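Local coordinates for short chain dehydrogenase (A0QTM2 homolog) (Mycobacterium thermoresistibile, PDB 3SC4), which is a probable NAD(P)-dependent oxidoreductase of the short-chain dehydrogenase family, built on a Rossmann fold, with its substrate not established, at residues 198-203 / 219-224; 214-219 / 261-266; 255-260 / 280-285. One frame throughout, in Å; residues are numbered along the deposited sequence.

Contact 1 of 3, residues 198-203 / 219-224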
ATOM      1  N   THR B 198      20.049  -9.894   4.556  1.00 18.77           N
ATOM      2  CA  THR B 198      20.179 -10.232   5.960  1.00 19.09           C
ATOM      3  C   THR B 198      19.739  -9.043   6.781  1.00 19.12           C
ATOM      4  O   THR B 198      19.541  -7.958   6.241  1.00 19.70           O
ATOM      5  CB  THR B 198      21.628 -10.502   6.318  1.00 19.67           C
ATOM      6  OG1 THR B 198      22.334  -9.251   6.367  1.00 17.74           O
ATOM      7  CG2 THR B 198      22.270 -11.449   5.301  1.00 19.59           C
ATOM      8  N   THR B 199      19.612  -9.216   8.089  1.00 19.93           N
ATOM      9  CA  THR B 199      19.423  -8.066   8.964  1.00 20.45           C
ATOM     10  C   THR B 199      20.725  -7.298   8.933  1.00 20.96           C
ATOM     11  O   THR B 199      21.774  -7.895   8.791  1.00 21.50           O
ATOM     12  CB  THR B 199      19.146  -8.465  10.408  1.00 20.65           C
ATOM     13  OG1 THR B 199      20.110  -9.449  10.822  1.00 22.79           O
ATOM     14  CG2 THR B 199      17.786  -9.053  10.501  1.00 21.34           C
ATOM     15  N   VAL B 200      20.635  -5.983   9.060  1.00 21.42           N
ATOM     16  CA  VAL B 200      21.799  -5.106   9.125  1.00 21.83           C
ATOM     17  C   VAL B 200      21.966  -4.541  10.519  1.00 21.83           C
ATOM     18  O   VAL B 200      21.070  -3.874  11.025  1.00 22.09           O
ATOM     19  CB  VAL B 200      21.664  -3.909   8.154  1.00 21.48           C
ATOM     20  CG1 VAL B 200      22.854  -2.991   8.328  1.00 21.43           C
ATOM     21  CG2 VAL B 200      21.560  -4.403   6.708  1.00 19.88           C
ATOM     22  N   ALA B 201      23.112  -4.809  11.132  1.00 22.68           N
ATOM     23  CA  ALA B 201      23.403  -4.348  12.495  1.00 22.43           C
ATOM     24  C   ALA B 201      23.974  -2.933  12.428  1.00 22.28           C
ATOM     25  O   ALA B 201      24.922  -2.674  11.712  1.00 23.08           O
ATOM     26  CB  ALA B 201      24.382  -5.281  13.170  1.00 22.75           C
ATOM     27  N   THR B 202      23.372  -2.011  13.150  1.00 22.00           N
ATOM     28  CA  THR B 202      23.816  -0.633  13.152  1.00 21.98           C
ATOM     29  C   THR B 202      24.207  -0.309  14.576  1.00 22.55           C
ATOM     30  O   THR B 202      23.942  -1.090  15.485  1.00 23.21           O
ATOM     31  CB  THR B 202      22.697   0.277  12.686  1.00 21.25           C
ATOM     32  OG1 THR B 202      21.642   0.247  13.646  1.00 22.30           O
ATOM     33  CG2 THR B 202      22.152  -0.218  11.369  1.00 19.20           C
ATOM     34  N   ALA B 203      24.856   0.826  14.777  1.00 23.14           N
ATOM     35  CA  ALA B 203      25.231   1.260  16.127  1.00 23.63           C
ATOM     36  C   ALA B 203      23.985   1.323  17.052  1.00 23.36           C
ATOM     37  O   ALA B 203      24.051   0.972  18.223  1.00 24.51           O
ATOM     38  CB  ALA B 203      25.936   2.599  16.074  1.00 23.12           C
ATOM     39  N   ARG B 219      24.766  -8.357   8.791  1.00 26.66           N
ATOM     40  CA  ARG B 219      25.763  -7.684   7.951  1.00 26.40           C
ATOM     41  C   ARG B 219      25.840  -6.199   8.284  1.00 25.48           C
ATOM     42  O   ARG B 219      24.932  -5.640   8.917  1.00 24.40           O
ATOM     43  CB  ARG B 219      25.483  -7.894   6.453  1.00 26.04           C
ATOM     44  CG  ARG B 219      25.882  -9.281   5.960  1.00 26.75           C
ATOM     45  CD  ARG B 219      25.769  -9.460   4.445  1.00 26.68           C
ATOM     46  NE  ARG B 219      26.521 -10.646   4.048  1.00 26.87           N
ATOM     47  CZ  ARG B 219      26.079 -11.650   3.289  1.00 26.51           C
ATOM     48  NH1 ARG B 219      24.875 -11.643   2.733  1.00 26.16           N
ATOM     49  NH2 ARG B 219      26.885 -12.669   3.053  1.00 27.29           N
ATOM     50  N   LYS B 220      26.936  -5.582   7.850  1.00 25.66           N
ATOM     51  CA  LYS B 220      27.205  -4.161   8.091  1.00 25.82           C
ATOM     52  C   LYS B 220      26.422  -3.241   7.140  1.00 24.28           C
ATOM     53  O   LYS B 220      26.021  -3.650   6.061  1.00 24.44           O
ATOM     54  CB  LYS B 220      28.714  -3.876   7.985  1.00 27.15           C
ATOM     55  CG  LYS B 220      29.574  -4.665   8.969  1.00 30.03           C
ATOM     56  CD  LYS B 220      31.020  -4.157   9.034  1.00 35.47           C
ATOM     57  CE  LYS B 220      31.949  -4.822   7.975  1.00 39.18           C
ATOM     58  NZ  LYS B 220      33.281  -4.079   7.784  1.00 39.29           N
ATOM     59  N   PRO B 221      26.197  -1.983   7.548  1.00 23.66           N
ATOM     60  CA  PRO B 221      25.413  -1.070   6.708  1.00 22.75           C
ATOM     61  C   PRO B 221      26.041  -0.802   5.358  1.00 22.55           C
ATOM     62  O   PRO B 221      25.348  -0.440   4.411  1.00 21.97           O
ATOM     63  CB  PRO B 221      25.337   0.221   7.530  1.00 22.72           C
ATOM     64  CG  PRO B 221      26.146  -0.006   8.751  1.00 23.49           C
ATOM     65  CD  PRO B 221      26.460  -1.430   8.889  1.00 23.44           C
ATOM     66  N   GLU B 222      27.350  -0.993   5.277  1.00 23.14           N
ATOM     67  CA  GLU B 222      28.074  -0.898   4.013  1.00 23.37           C
ATOM     68  C   GLU B 222      27.489  -1.791   2.927  1.00 22.09           C
ATOM     69  O   GLU B 222      27.552  -1.441   1.781  1.00 22.30           O
ATOM     70  CB  GLU B 222      29.562  -1.220   4.218  1.00 24.69           C
ATOM     71  CG  GLU B 222      30.386  -0.043   4.798  1.00 27.93           C
ATOM     72  CD  GLU B 222      30.368   0.070   6.347  1.00 31.31           C
ATOM     73  OE1 GLU B 222      29.606  -0.644   7.043  1.00 31.23           O
ATOM     74  OE2 GLU B 222      31.149   0.901   6.865  1.00 35.97           O
ATOM     75  N   VAL B 223      26.912  -2.932   3.270  1.00 20.98           N
ATOM     76  CA  VAL B 223      26.299  -3.757   2.248  1.00 20.57           C
ATOM     77  C   VAL B 223      25.217  -2.979   1.504  1.00 19.91           C
ATOM     78  O   VAL B 223      25.093  -3.124   0.301  1.00 20.14           O
ATOM     79  CB  VAL B 223      25.734  -5.094   2.801  1.00 20.70           C
ATOM     80  CG1 VAL B 223      24.365  -4.901   3.477  1.00 19.51           C
ATOM     81  CG2 VAL B 223      25.636  -6.102   1.697  1.00 18.18           C
ATOM     82  N   TYR B 224      24.492  -2.114   2.210  1.00 19.33           N
ATOM     83  CA  TYR B 224      23.459  -1.260   1.623  1.00 19.02           C
ATOM     84  C   TYR B 224      24.068  -0.058   0.889  1.00 19.79           C
ATOM     85  O   TYR B 224      23.651   0.286  -0.222  1.00 20.06           O
ATOM     86  CB  TYR B 224      22.526  -0.742   2.725  1.00 19.14           C
ATOM     87  CG  TYR B 224      21.031  -0.924   2.516  1.00 18.13           C
ATOM     88  CD1 TYR B 224      20.425  -0.626   1.308  1.00 17.04           C
ATOM     89  CD2 TYR B 224      20.209  -1.321   3.583  1.00 20.06           C
ATOM     90  CE1 TYR B 224      19.061  -0.774   1.129  1.00 16.90           C
ATOM     91  CE2 TYR B 224      18.838  -1.472   3.414  1.00 18.95           C
ATOM     92  CZ  TYR B 224      18.274  -1.196   2.182  1.00 18.53           C
ATOM     93  OH  TYR B 224      16.921  -1.347   2.017  1.00 18.11           O
TER

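Contact 2 of 3, residues 214-219 / 261-266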
ATOM      1  N   ALA B 214      28.999  -8.904  19.056  1.00 53.02           N
ATOM      2  CA  ALA B 214      29.081  -9.277  17.654  1.00 51.46           C
ATOM      3  C   ALA B 214      27.714  -9.745  17.218  1.00 49.53           C
ATOM      4  O   ALA B 214      27.106 -10.595  17.884  1.00 49.99           O
ATOM      5  CB  ALA B 214      30.102 -10.405  17.465  1.00 52.54           C
ATOM      6  N   MET B 215      27.222  -9.178  16.123  1.00 46.68           N
ATOM      7  CA  MET B 215      25.929  -9.579  15.585  1.00 44.87           C
ATOM      8  C   MET B 215      26.229 -10.573  14.473  1.00 43.15           C
ATOM      9  O   MET B 215      26.310 -10.210  13.311  1.00 42.38           O
ATOM     10  CB  MET B 215      25.145  -8.349  15.099  1.00 43.96           C
ATOM     11  CG  MET B 215      24.830  -7.344  16.225  1.00 44.66           C
ATOM     12  SD  MET B 215      23.459  -7.862  17.290  1.00 46.64           S
ATOM     13  CE  MET B 215      24.262  -8.844  18.541  1.00 46.73           C
ATOM     14  N   ALA B 216      26.412 -11.827  14.866  1.00 42.08           N
ATOM     15  CA  ALA B 216      27.044 -12.837  14.022  1.00 41.09           C
ATOM     16  C   ALA B 216      26.155 -13.215  12.857  1.00 39.14           C
ATOM     17  O   ALA B 216      26.640 -13.606  11.809  1.00 38.89           O
ATOM     18  CB  ALA B 216      27.406 -14.085  14.847  1.00 42.12           C
ATOM     19  N   ARG B 217      24.853 -13.069  13.032  1.00 37.02           N
ATOM     20  CA  ARG B 217      23.912 -13.399  11.975  1.00 35.94           C
ATOM     21  C   ARG B 217      23.620 -12.233  11.026  1.00 32.67           C
ATOM     22  O   ARG B 217      22.770 -12.354  10.175  1.00 31.42           O
ATOM     23  CB  ARG B 217      22.590 -13.895  12.598  1.00 36.89           C
ATOM     24  CG  ARG B 217      22.740 -15.064  13.614  1.00 40.90           C
ATOM     25  CD  ARG B 217      21.494 -15.978  13.632  1.00 44.15           C
ATOM     26  NE  ARG B 217      21.600 -17.083  12.670  1.00 46.35           N
ATOM     27  CZ  ARG B 217      20.595 -17.594  11.952  1.00 48.90           C
ATOM     28  NH1 ARG B 217      19.358 -17.120  12.032  1.00 48.27           N
ATOM     29  NH2 ARG B 217      20.833 -18.593  11.114  1.00 52.41           N
ATOM     30  N   SER B 218      24.323 -11.112  11.176  1.00 30.83           N
ATOM     31  CA  SER B 218      23.968  -9.864  10.494  1.00 28.87           C
ATOM     32  C   SER B 218      25.082  -9.360   9.597  1.00 28.14           C
ATOM     33  O   SER B 218      26.203  -9.864   9.636  1.00 29.04           O
ATOM     34  CB  SER B 218      23.637  -8.779  11.520  1.00 28.29           C
ATOM     35  OG  SER B 218      22.531  -9.151  12.314  1.00 27.72           O
ATOM     36  N   ARG B 219      24.766  -8.357   8.791  1.00 26.66           N
ATOM     37  CA  ARG B 219      25.763  -7.684   7.951  1.00 26.40           C
ATOM     38  C   ARG B 219      25.840  -6.199   8.284  1.00 25.48           C
ATOM     39  O   ARG B 219      24.932  -5.640   8.917  1.00 24.40           O
ATOM     40  CB  ARG B 219      25.483  -7.894   6.453  1.00 26.04           C
ATOM     41  CG  ARG B 219      25.882  -9.281   5.960  1.00 26.75           C
ATOM     42  CD  ARG B 219      25.769  -9.460   4.445  1.00 26.68           C
ATOM     43  NE  ARG B 219      26.521 -10.646   4.048  1.00 26.87           N
ATOM     44  CZ  ARG B 219      26.079 -11.650   3.289  1.00 26.51           C
ATOM     45  NH1 ARG B 219      24.875 -11.643   2.733  1.00 26.16           N
ATOM     46  NH2 ARG B 219      26.885 -12.669   3.053  1.00 27.29           N
ATOM     47  N   ASP B 261      30.062  -9.040   6.328  1.00 30.59           N
ATOM     48  CA  ASP B 261      29.639  -9.820   7.484  1.00 31.38           C
ATOM     49  C   ASP B 261      30.177  -9.164   8.770  1.00 31.96           C
ATOM     50  O   ASP B 261      31.345  -8.759   8.845  1.00 32.28           O
ATOM     51  CB  ASP B 261      30.095 -11.290   7.354  1.00 32.25           C
ATOM     52  CG  ASP B 261      29.510 -11.992   6.122  1.00 32.65           C
ATOM     53  OD1 ASP B 261      28.829 -11.325   5.310  1.00 31.12           O
ATOM     54  OD2 ASP B 261      29.757 -13.209   5.952  1.00 33.32           O
ATOM     55  N   CYS B 262      29.296  -9.011   9.761  1.00 32.13           N
ATOM     56  CA  CYS B 262      29.700  -8.490  11.060  1.00 32.10           C
ATOM     57  C   CYS B 262      30.703  -9.464  11.664  1.00 33.92           C
ATOM     58  O   CYS B 262      31.675  -9.031  12.245  1.00 34.31           O
ATOM     59  CB  CYS B 262      28.495  -8.344  11.985  1.00 31.49           C
ATOM     60  SG  CYS B 262      27.218  -7.181  11.459  1.00 27.72           S
ATOM     61  N   VAL B 263      30.455 -10.774  11.503  1.00 35.01           N
ATOM     62  CA  VAL B 263      31.405 -11.826  11.878  1.00 36.70           C
ATOM     63  C   VAL B 263      31.550 -12.909  10.793  1.00 37.33           C
ATOM     64  O   VAL B 263      30.710 -13.811  10.702  1.00 37.34           O
ATOM     65  CB  VAL B 263      30.980 -12.513  13.190  1.00 37.49           C
ATOM     66  CG1 VAL B 263      31.981 -13.635  13.569  1.00 38.62           C
ATOM     67  CG2 VAL B 263      30.852 -11.470  14.328  1.00 37.73           C
ATOM     68  N   PRO B 264      32.622 -12.832   9.974  1.00 38.09           N
ATOM     69  CA  PRO B 264      32.828 -13.802   8.872  1.00 39.26           C
ATOM     70  C   PRO B 264      32.863 -15.282   9.277  1.00 41.04           C
ATOM     71  O   PRO B 264      33.356 -15.622  10.351  1.00 42.27           O
ATOM     72  CB  PRO B 264      34.164 -13.378   8.264  1.00 39.07           C
ATOM     73  CG  PRO B 264      34.280 -11.933   8.569  1.00 38.31           C
ATOM     74  CD  PRO B 264      33.539 -11.682   9.866  1.00 37.85           C
ATOM     75  N   GLY B 265      32.308 -16.138   8.419  1.00 42.06           N
ATOM     76  CA  GLY B 265      32.248 -17.582   8.666  1.00 43.65           C
ATOM     77  C   GLY B 265      31.134 -18.005   9.613  1.00 43.94           C
ATOM     78  O   GLY B 265      31.163 -19.126  10.141  1.00 44.85           O
ATOM     79  N   SER B 266      30.173 -17.103   9.852  1.00 42.89           N
ATOM     80  CA  SER B 266      28.976 -17.420  10.635  1.00 42.46           C
ATOM     81  C   SER B 266      27.861 -17.875   9.723  1.00 41.84           C
ATOM     82  O   SER B 266      27.881 -17.636   8.535  1.00 40.68           O
ATOM     83  CB  SER B 266      28.457 -16.196  11.392  1.00 41.45           C
ATOM     84  OG  SER B 266      29.376 -15.729  12.347  1.00 42.43           O
TER
HETATM   85  O   HOH W   1      28.082 -11.919  10.470  1.00 12.80           O
HETATM   86  O   HOH W   2      29.622 -14.174   3.462  1.00 19.38           O

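Contact 3 of 3, residues 255-260 / 280-285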
ATOM      1  N   THR B 255      33.210 -10.320  -5.472  1.00 34.09           N
ATOM      2  CA  THR B 255      33.181 -11.784  -5.361  1.00 34.83           C
ATOM      3  C   THR B 255      33.089 -12.257  -3.923  1.00 34.93           C
ATOM      4  O   THR B 255      32.564 -13.334  -3.656  1.00 35.51           O
ATOM      5  CB  THR B 255      34.382 -12.454  -6.070  1.00 36.59           C
ATOM      6  OG1 THR B 255      35.626 -12.004  -5.499  1.00 35.74           O
ATOM      7  CG2 THR B 255      34.322 -12.156  -7.593  1.00 35.84           C
ATOM      8  N   ASP B 256      33.566 -11.435  -3.001  1.00 34.95           N
ATOM      9  CA  ASP B 256      33.694 -11.824  -1.605  1.00 35.11           C
ATOM     10  C   ASP B 256      32.725 -10.995  -0.763  1.00 33.46           C
ATOM     11  O   ASP B 256      33.053  -9.899  -0.363  1.00 33.36           O
ATOM     12  CB  ASP B 256      35.144 -11.592  -1.176  1.00 35.86           C
ATOM     13  CG  ASP B 256      35.413 -11.965   0.286  1.00 38.30           C
ATOM     14  OD1 ASP B 256      34.520 -12.540   0.944  1.00 40.20           O
ATOM     15  OD2 ASP B 256      36.532 -11.680   0.781  1.00 40.55           O
ATOM     16  N   LEU B 257      31.536 -11.517  -0.497  1.00 32.64           N
ATOM     17  CA  LEU B 257      30.574 -10.803   0.346  1.00 31.47           C
ATOM     18  C   LEU B 257      30.918 -10.779   1.846  1.00 31.27           C
ATOM     19  O   LEU B 257      30.284 -10.049   2.601  1.00 30.62           O
ATOM     20  CB  LEU B 257      29.167 -11.384   0.164  1.00 30.93           C
ATOM     21  CG  LEU B 257      28.510 -11.202  -1.204  1.00 30.91           C
ATOM     22  CD1 LEU B 257      27.344 -12.197  -1.418  1.00 30.31           C
ATOM     23  CD2 LEU B 257      28.064  -9.744  -1.407  1.00 26.29           C
ATOM     24  N   SER B 258      31.907 -11.564   2.277  1.00 32.16           N
ATOM     25  CA  SER B 258      32.278 -11.635   3.702  0.50 32.22           C
ATOM     26  C   SER B 258      32.739 -10.299   4.261  1.00 31.56           C
ATOM     27  O   SER B 258      32.675 -10.080   5.466  1.00 31.56           O
ATOM     28  CB  SER B 258      33.394 -12.667   3.942  0.50 33.67           C
ATOM     29  OG  SER B 258      32.926 -13.988   3.752  0.50 34.54           O
ATOM     30  N   VAL B 259      33.214  -9.405   3.408  1.00 31.46           N
ATOM     31  CA  VAL B 259      33.649  -8.097   3.894  1.00 31.53           C
ATOM     32  C   VAL B 259      32.473  -7.293   4.480  1.00 30.82           C
ATOM     33  O   VAL B 259      32.682  -6.256   5.130  1.00 31.42           O
ATOM     34  CB  VAL B 259      34.336  -7.278   2.778  1.00 31.87           C
ATOM     35  CG1 VAL B 259      35.594  -8.026   2.258  1.00 33.37           C
ATOM     36  CG2 VAL B 259      33.347  -6.969   1.623  1.00 31.14           C
ATOM     37  N   TYR B 260      31.247  -7.757   4.229  1.00 29.95           N
ATOM     38  CA  TYR B 260      30.039  -7.144   4.801  1.00 29.05           C
ATOM     39  C   TYR B 260      29.537  -7.852   6.066  1.00 29.23           C
ATOM     40  O   TYR B 260      28.693  -7.327   6.795  1.00 28.29           O
ATOM     41  CB  TYR B 260      28.930  -7.091   3.743  1.00 28.00           C
ATOM     42  CG  TYR B 260      29.358  -6.315   2.523  1.00 26.81           C
ATOM     43  CD1 TYR B 260      29.546  -4.937   2.587  1.00 24.37           C
ATOM     44  CD2 TYR B 260      29.625  -6.953   1.325  1.00 25.98           C
ATOM     45  CE1 TYR B 260      29.970  -4.212   1.493  1.00 22.71           C
ATOM     46  CE2 TYR B 260      30.047  -6.216   0.209  1.00 25.84           C
ATOM     47  CZ  TYR B 260      30.211  -4.848   0.313  1.00 23.79           C
ATOM     48  OH  TYR B 260      30.608  -4.119  -0.782  1.00 24.22           O
ATOM     49  N   PRO B 280      21.480 -16.770  -5.051  1.00 32.82           N
ATOM     50  CA  PRO B 280      21.537 -18.147  -5.551  1.00 34.68           C
ATOM     51  C   PRO B 280      22.907 -18.478  -6.101  1.00 35.91           C
ATOM     52  O   PRO B 280      23.478 -17.680  -6.845  1.00 35.47           O
ATOM     53  CB  PRO B 280      20.488 -18.187  -6.674  1.00 34.94           C
ATOM     54  CG  PRO B 280      19.640 -16.917  -6.535  1.00 33.40           C
ATOM     55  CD  PRO B 280      20.226 -16.079  -5.418  1.00 32.45           C
ATOM     56  N   GLY B 281      23.440 -19.625  -5.679  1.00 37.65           N
ATOM     57  CA  GLY B 281      24.659 -20.176  -6.250  1.00 39.55           C
ATOM     58  C   GLY B 281      25.946 -19.494  -5.821  1.00 39.87           C
ATOM     59  O   GLY B 281      27.008 -19.774  -6.375  1.00 40.75           O
ATOM     60  N   TYR B 282      25.854 -18.617  -4.823  1.00 39.01           N
ATOM     61  CA  TYR B 282      27.013 -17.929  -4.291  1.00 38.88           C
ATOM     62  C   TYR B 282      27.937 -18.897  -3.566  1.00 41.26           C
ATOM     63  O   TYR B 282      27.478 -19.606  -2.669  1.00 41.09           O
ATOM     64  CB  TYR B 282      26.572 -16.874  -3.287  1.00 37.04           C
ATOM     65  CG  TYR B 282      27.724 -16.248  -2.551  1.00 33.51           C
ATOM     66  CD1 TYR B 282      28.618 -15.428  -3.215  1.00 29.34           C
ATOM     67  CD2 TYR B 282      27.911 -16.478  -1.189  1.00 31.65           C
ATOM     68  CE1 TYR B 282      29.684 -14.863  -2.557  1.00 30.84           C
ATOM     69  CE2 TYR B 282      28.971 -15.903  -0.502  1.00 31.00           C
ATOM     70  CZ  TYR B 282      29.860 -15.089  -1.189  1.00 30.67           C
ATOM     71  OH  TYR B 282      30.915 -14.510  -0.531  1.00 28.01           O
ATOM     72  N   THR B 283      29.226 -18.879  -3.942  1.00 43.27           N
ATOM     73  CA  THR B 283      30.253 -19.790  -3.403  1.00 45.62           C
ATOM     74  C   THR B 283      31.357 -19.084  -2.648  1.00 45.93           C
ATOM     75  O   THR B 283      32.251 -19.732  -2.088  1.00 47.26           O
ATOM     76  CB  THR B 283      31.004 -20.530  -4.516  1.00 47.22           C
ATOM     77  OG1 THR B 283      30.079 -21.205  -5.370  1.00 47.81           O
ATOM     78  CG2 THR B 283      31.975 -21.542  -3.907  1.00 50.08           C
ATOM     79  N   GLY B 284      31.337 -17.761  -2.660  1.00 44.94           N
ATOM     80  CA  GLY B 284      32.384 -17.009  -2.003  1.00 44.59           C
ATOM     81  C   GLY B 284      32.411 -17.293  -0.517  1.00 44.31           C
ATOM     82  O   GLY B 284      31.628 -18.107  -0.018  1.00 43.57           O
ATOM     83  N   PRO B 285      33.338 -16.634   0.194  1.00 44.60           N
ATOM     84  CA  PRO B 285      33.506 -16.814   1.647  1.00 44.99           C
ATOM     85  C   PRO B 285      32.334 -16.272   2.500  1.00 43.83           C
ATOM     86  O   PRO B 285      31.493 -15.475   2.061  1.00 42.52           O
ATOM     87  CB  PRO B 285      34.815 -16.052   1.967  1.00 45.27           C
ATOM     88  CG  PRO B 285      35.446 -15.727   0.629  1.00 45.56           C
ATOM     89  CD  PRO B 285      34.369 -15.755  -0.396  1.00 44.66           C
ATOM     90  OXT PRO B 285      32.217 -16.627   3.677  1.00 43.71           O
TER

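Contact 1 of 3, residues 198-203 / 219-224
The guanidinium of Arg219 is met obliquely by the methyl of Thr198, CG2 lying 3.7 Å from NH1, while its polar atoms bond to Asp261, Glu246 and Asn278. The second flat group is the peptide carbonyl of Thr199, reached in its plane by the backbone N-H of Arg219 and from above the plane by the hydroxyl of Thr198. These groups flank a single beta bridge with the hydrogen-bond pattern of a parallel pair, Val200 opposite Arg219, between the loop after the sixth strand, 190-195, of the short-chain dehydrogenase Rossmann fold and the chain just before helix 222-232; in relatives that loop borders the cofactor and substrate site. Arg219 N donates to Thr199 O over 3.0 Å, nearly straight at 166°. Ala201 N returns a bond to Arg219 O, also 3.0 Å, almost along the C=O axis. Thr198 OG1, between its own N and carbonyl carbon (chi1 74°), donates to Thr199 O at 2.8 Å and rests 3.4 Å from Arg219 CB; the two side chains cross at about a right angle. Val200 has CG1 anti to its backbone N (chi1 176°), which lays that methyl 3.6 Å from Pro221 N, and CG2 faces Val223 CG1. Beyond it Thr202 takes the N-cap position of helix 203-209. Pro221 closes the contact with ring carbon CD, 3.4 Å from Ala201 O.

Contact 2 of 3, residues 214-219 / 261-266
From CB, which packs on Tyr260 O, the Arg219 side chain runs extended alongside Asp261, both pointing the same way. Its CG lies 3.6 Å from Asp261 OD1 and CD keeps beside the same oxygen. NE then makes the salt bridge, 2.7 Å to Asp261 OD1, which uses its syn lone pair and sits 10° out of the guanidinium plane. NH2 adds only a weak bond to that oxygen, and water 2 links NH2 to Asp261 OD2. Glu246 pairs with NH1, so the buried charge has acidic partners on two nitrogens. Cys262 N donates to Ser218 O at 3.2 Å, nearly straight (170°) though above the carbonyl plane. Cys262 points into the 215-218 turn, its CB 3.2 Å from Met215 O and SG against Ser218 CB. Water 1 joins the two segments, accepting from Val263 N at 2.8 Å and bonding to Ala216 O and Ser218 O. Val263 CG2 meets Ala214 CB at 3.4 Å, and Ser266 CB lies against Ala216 O. Two beta turns, 215-218 of type I and 263-266 of type II, and an antiparallel bridge at the non-hydrogen-bonded pair Arg219-Asp261 thus join the loop before helix 222-232 to the C-terminal loop.

Contact 3 of 3, residues 255-260 / 280-285
The ring of Tyr282 is sandwiched. Leu257 CD1 stands over the centre of one face, 3.8 Å from the ring centroid and 14° off the normal, a CH-pi contact, while the backbone N of Gly284 lies above the centre of the opposite face. With CG anti to its own backbone N (chi1 172°), Tyr282 reaches out so that its edge meets the 255-260 loop: CE1 comes within 3.4 Å of the carbonyl oxygen of Thr255, near the ring plane. Leu257 crosses the ring obliquely, and its CB touches the hydroxyl oxygen. Two bonds grip that hydroxyl. It accepts from Leu257 N at 3.1 Å (148° at the hydrogen) and donates to Pro285 O of the C-terminal carboxylate at 2.8 Å, in the carbonyl plane and on a lone pair. The negative terminus thus lies directly against the phenol and would probably polarise its O-H. Pro285 and Asp256 cross at about a right angle, Asp256 OD1 resting 3.3 Å from Pro285 CG. The same OD1 accepts from Ser258 N over 3.1 Å, from above the carboxylate plane, which closes an Asx turn just where the 3-10 segment 258-260 begins. In one of its two conformers, Ser258 OG is 2.7 Å from Pro285 O. This docks the last residues of the chain onto the loop after helix 245-252. Leu257 touches Glu246 and Tyr282 touches Leu250 of that helix, while Tyr260, at the far end of the loop, packs on Leu249 and bonds to Asp226 of helix 222-232.

Overall arrangement
All three contacts lie on one side of the chain's centre, near the edge of the seven-stranded parallel sheet where strands 190-195 and 242-244 lie, with helices 222-232 and 245-252 close by. Contacts 1 and 2 have centres about 10 Å apart and share Arg219, whose backbone bridges both 198-203 and 261-266. Contact 3 is about 13 Å from contact 2 and 15 Å from contact 1. Along the chain contact 1 closes before contact 3 opens, whereas contact 2 interleaves with both. Lys220 N bonds to Tyr260 O, joining contacts 1 and 3. The C-terminal chain is thereby tied, through the shared Arg219 and the Lys220-Tyr260 bond, to the loop after strand 190-195, a likely border of the active site.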